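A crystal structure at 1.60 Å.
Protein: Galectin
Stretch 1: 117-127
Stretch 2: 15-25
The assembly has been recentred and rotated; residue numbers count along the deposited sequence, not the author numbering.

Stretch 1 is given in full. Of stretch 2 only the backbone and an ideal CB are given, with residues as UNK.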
# COMPACT_ATOMS: atom_id res chain seq x y z
N PRO B 117 28.42 10.46 11.16
CA PRO B 117 28.41 10.03 9.79
C PRO B 117 27.73 8.66 9.65
O PRO B 117 27.98 7.72 10.47
CB PRO B 117 29.90 9.98 9.41
CG PRO B 117 30.50 11.07 10.26
CD PRO B 117 29.79 10.89 11.55
N ILE B 118 26.82 8.59 8.71
CA ILE B 118 26.12 7.31 8.42
C ILE B 118 25.70 7.28 6.97
O ILE B 118 25.22 8.22 6.47
CB ILE B 118 24.93 7.09 9.36
CG1 ILE B 118 24.26 5.73 9.09
CG2 ILE B 118 23.99 8.27 9.24
CD1 ILE B 118 23.35 5.31 10.24
N GLU B 119 25.94 6.18 6.27
CA GLU B 119 25.57 6.08 4.86
C GLU B 119 24.43 5.09 4.64
O GLU B 119 23.82 5.14 3.64
CB GLU B 119 26.75 5.72 3.96
CG GLU B 119 27.65 6.98 3.73
CD GLU B 119 26.87 8.22 3.12
OE1 GLU B 119 26.20 8.12 2.03
OE2 GLU B 119 26.91 9.33 3.72
N VAL B 120 24.20 4.20 5.59
CA VAL B 120 23.13 3.17 5.47
C VAL B 120 22.46 3.00 6.79
O VAL B 120 23.11 2.78 7.82
CB VAL B 120 23.68 1.82 4.96
CG1 VAL B 120 22.58 0.79 4.81
CG2 VAL B 120 24.42 1.98 3.66
N ILE B 121 21.14 3.10 6.80
CA ILE B 121 20.32 2.70 7.94
C ILE B 121 19.87 1.30 7.80
O ILE B 121 19.19 0.91 6.84
CB ILE B 121 19.05 3.64 8.10
CG1 ILE B 121 19.62 5.06 8.43
CG2 ILE B 121 18.04 3.10 9.14
CD1 ILE B 121 18.54 6.06 8.38
N ASN B 122 20.35 0.47 8.67
CA ASN B 122 19.99 -0.91 8.63
C ASN B 122 19.04 -1.41 9.70
O ASN B 122 18.48 -2.53 9.65
CB ASN B 122 21.26 -1.76 8.70
CG ASN B 122 21.96 -1.95 7.39
OD1 ASN B 122 21.32 -2.25 6.34
ND2 ASN B 122 23.24 -1.71 7.39
N TYR B 123 18.88 -0.64 10.80
CA TYR B 123 18.08 -0.97 11.88
C TYR B 123 16.92 -0.00 12.05
O TYR B 123 17.11 1.21 11.96
CB TYR B 123 18.92 -0.89 13.20
CG TYR B 123 18.22 -1.12 14.51
CD1 TYR B 123 17.97 -2.38 15.06
CD2 TYR B 123 17.80 -0.05 15.30
CE1 TYR B 123 17.37 -2.58 16.27
CE2 TYR B 123 17.16 -0.23 16.50
CZ TYR B 123 16.96 -1.47 17.04
OH TYR B 123 16.31 -1.61 18.24
N LEU B 124 15.74 -0.62 12.18
CA LEU B 124 14.49 0.11 12.46
C LEU B 124 13.67 -0.59 13.50
O LEU B 124 13.43 -1.82 13.42
CB LEU B 124 13.70 0.28 11.15
CG LEU B 124 12.47 1.22 11.17
CD1 LEU B 124 12.27 1.77 9.78
CD2 LEU B 124 11.27 0.45 11.71
N ALA B 125 13.27 0.13 14.56
CA ALA B 125 12.51 -0.49 15.59
C ALA B 125 11.27 0.26 15.98
O ALA B 125 11.31 1.53 15.87
CB ALA B 125 13.36 -0.64 16.89
N LEU B 126 10.26 -0.48 16.40
CA LEU B 126 9.01 0.08 16.87
C LEU B 126 8.86 -0.29 18.31
O LEU B 126 9.06 -1.44 18.71
CB LEU B 126 7.80 -0.50 16.10
CG LEU B 126 7.44 0.27 14.79
CD1 LEU B 126 8.55 0.27 13.76
CD2 LEU B 126 6.22 -0.40 14.15
N ASN B 127 8.45 0.67 19.14
CA ASN B 127 8.23 0.48 20.56
C ASN B 127 6.87 1.14 20.88
O ASN B 127 6.60 2.33 20.56
CB ASN B 127 9.38 1.10 21.39
CG ASN B 127 10.74 0.36 21.19
OD1 ASN B 127 10.77 -0.83 21.15
ND2 ASN B 127 11.80 1.08 21.10
N UNK B 15 19.04 -1.76 4.80
CA UNK B 15 19.78 -1.27 3.64
C UNK B 15 19.19 -0.03 3.01
O UNK B 15 19.13 0.09 1.79
CB UNK B 15 19.86 -2.37 2.58
N UNK B 16 18.77 0.90 3.85
CA UNK B 16 18.24 2.17 3.40
C UNK B 16 19.39 3.15 3.19
O UNK B 16 20.02 3.55 4.13
CB UNK B 16 17.22 2.72 4.40
N UNK B 17 19.59 3.58 1.97
CA UNK B 17 20.62 4.52 1.62
C UNK B 17 20.11 5.95 1.54
O UNK B 17 18.93 6.18 1.38
CB UNK B 17 21.25 4.12 0.29
N UNK B 18 21.00 6.94 1.59
CA UNK B 18 20.55 8.33 1.39
C UNK B 18 19.84 8.50 0.02
O UNK B 18 20.20 7.84 -0.96
CB UNK B 18 21.74 9.28 1.48
N UNK B 19 18.88 9.39 -0.04
CA UNK B 19 18.11 9.64 -1.25
C UNK B 19 16.85 8.76 -1.30
O UNK B 19 16.07 8.76 -2.30
CB UNK B 19 18.98 9.39 -2.48
N UNK B 20 16.67 7.94 -0.26
CA UNK B 20 15.53 7.07 -0.12
C UNK B 20 14.80 7.31 1.18
O UNK B 20 15.31 8.04 2.06
CB UNK B 20 15.97 5.61 -0.22
N UNK B 21 13.59 6.78 1.28
CA UNK B 21 12.68 7.06 2.43
C UNK B 21 12.06 5.74 2.89
O UNK B 21 11.87 4.78 2.07
CB UNK B 21 11.59 8.06 2.05
N UNK B 22 11.68 5.73 4.13
CA UNK B 22 10.96 4.65 4.76
C UNK B 22 9.71 5.17 5.34
O UNK B 22 9.69 6.15 6.10
CB UNK B 22 11.80 3.96 5.83
N UNK B 23 8.60 4.44 5.05
CA UNK B 23 7.28 4.73 5.54
C UNK B 23 6.85 3.64 6.55
O UNK B 23 6.95 2.47 6.23
CB UNK B 23 6.29 4.83 4.38
N UNK B 24 6.44 4.02 7.74
CA UNK B 24 6.02 3.15 8.85
C UNK B 24 4.60 3.52 9.22
O UNK B 24 4.32 4.66 9.61
CB UNK B 24 6.95 3.28 10.06
N UNK B 25 3.71 2.56 9.07
CA UNK B 25 2.36 2.57 9.57
C UNK B 25 2.17 1.57 10.68
O UNK B 25 2.64 0.43 10.57
CB UNK B 25 1.37 2.29 8.44

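Position 15 has positive backbone angles (53/43), a left-handed conformation in which asparagine and glycine are most at ease. Its N donates to N122 OD1 (2.8 Å). The CB points away overall, though it passes 4.0 Å from N122 OD1, so a small polar residue fits. The deposited residue is N15; its OD1 comes 3.7 Å from V120 CG1.

At 16 the backbone pairs antiparallel with I121: the N of 16 donates to I121 O at 3.0 Å, and I121 N to the O of 16 at 2.9 Å. Paired residues share a sheet face, so the CB lies on the face of the I121 side chain, and leucine, isoleucine or valine would serve. It is L16, with its CB 4.2 Å from I121 CB.

Position 17 sends its CB to the other face, that of V120, 5.1 Å from V120 CG2. A flat ring or a long chain could cover that methyl. H17 does so: V120 CG2 sits 3.8 Å from the ring centroid, 26° off the normal, a CH-pi contact. Its NE2 also donates to N15 OD1 (2.9 Å).

At 18 the CB points toward stretch 1, 4.6 Å from E119 OE1, with the carbonyl of I118 farther along. Carboxylate and carbonyl together favour a long cationic chain, lysine or arginine. K18, extended beyond chi1, brings NZ 3.0 Å from E119 OE2 in a salt bridge and 3.2 Å from I118 O in a weak hydrogen bond. A water accepts from K18 N (3.0 Å) and donates to E119 OE1 (2.8 Å), adding a second link.

Position 19 has angles of 91/0 in a type II turn running from 17 to 20; a CB would jam against the preceding carbonyl O, so glycine is called for, and G19 is found.

Positions 20 and 21 find nothing of stretch 1 within 5.5 Å of CB, leaving the choice open; they are H20 and R21.

At 22 the CB points toward stretch 1, 4.5 Å from L124 CD1, so a compact apolar group suits. V22 places CG2 3.9 Å from L124 CD1.

Position 23 points away, unconstrained by stretch 1; it is E23.

At 24 the CB points toward stretch 1, 5.0 Å from L126 CD1, which suits a branched aliphatic residue. V24 touches both leucines: CG1 is 3.9 Å from L126 CD1, and CG2 is 4.1 Å from L124 CD1.

Position 25 points away, and R25 makes its hydrogen bonds elsewhere in the structure.

Stretch 2 (15-25) NLHKGHRVEVR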
# COMPACT_ATOMS: atom_id res chain seq x y z
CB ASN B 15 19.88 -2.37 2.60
CG ASN B 15 21.05 -2.21 1.70
OD1 ASN B 15 22.08 -1.66 2.06
ND2 ASN B 15 20.92 -2.72 0.52
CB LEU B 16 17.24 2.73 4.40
CG LEU B 16 16.51 3.98 4.01
CD1 LEU B 16 15.50 3.77 2.91
CD2 LEU B 16 15.89 4.57 5.23
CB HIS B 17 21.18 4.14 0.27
CG HIS B 17 21.93 2.84 0.31
ND1 HIS B 17 23.32 2.80 0.26
CD2 HIS B 17 21.52 1.57 0.45
CE1 HIS B 17 23.72 1.53 0.34
NE2 HIS B 17 22.65 0.77 0.50
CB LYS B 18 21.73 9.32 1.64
CG LYS B 18 22.11 9.40 3.09
CD LYS B 18 23.20 10.41 3.33
CE LYS B 18 23.53 10.44 4.80
NZ LYS B 18 24.87 11.06 5.04
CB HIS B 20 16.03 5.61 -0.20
CG HIS B 20 16.66 5.33 -1.51
ND1 HIS B 20 15.94 4.95 -2.63
CD2 HIS B 20 17.93 5.54 -1.95
CE1 HIS B 20 16.76 4.83 -3.66
NE2 HIS B 20 17.97 5.17 -3.27
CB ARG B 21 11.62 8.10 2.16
CG ARG B 21 10.69 7.81 1.03
CD ARG B 21 9.60 8.88 0.87
NE ARG B 21 8.62 8.44 -0.13
CZ ARG B 21 8.78 8.55 -1.46
NH1 ARG B 21 9.88 9.09 -1.99
NH2 ARG B 21 7.84 8.10 -2.28
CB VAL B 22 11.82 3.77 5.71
CG1 VAL B 22 12.43 4.59 6.85
CG2 VAL B 22 11.05 2.59 6.22
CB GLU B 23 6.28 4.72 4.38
CG GLU B 23 4.83 4.88 4.82
CD GLU B 23 3.83 4.74 3.66
OE1 GLU B 23 4.07 5.46 2.62
OE2 GLU B 23 2.94 3.80 3.80
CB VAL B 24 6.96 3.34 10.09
CG1 VAL B 24 6.54 2.46 11.25
CG2 VAL B 24 8.40 3.13 9.71
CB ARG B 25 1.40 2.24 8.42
CG ARG B 25 1.37 3.32 7.41
CD ARG B 25 0.38 3.00 6.25
NE ARG B 25 -1.00 3.07 6.71
CZ ARG B 25 -2.07 2.99 5.92
NH1 ARG B 25 -1.91 2.88 4.62
NH2 ARG B 25 -3.28 3.06 6.45
O HOH W 1 23.95 6.49 1.45
O HOH W 2 25.68 11.20 7.79
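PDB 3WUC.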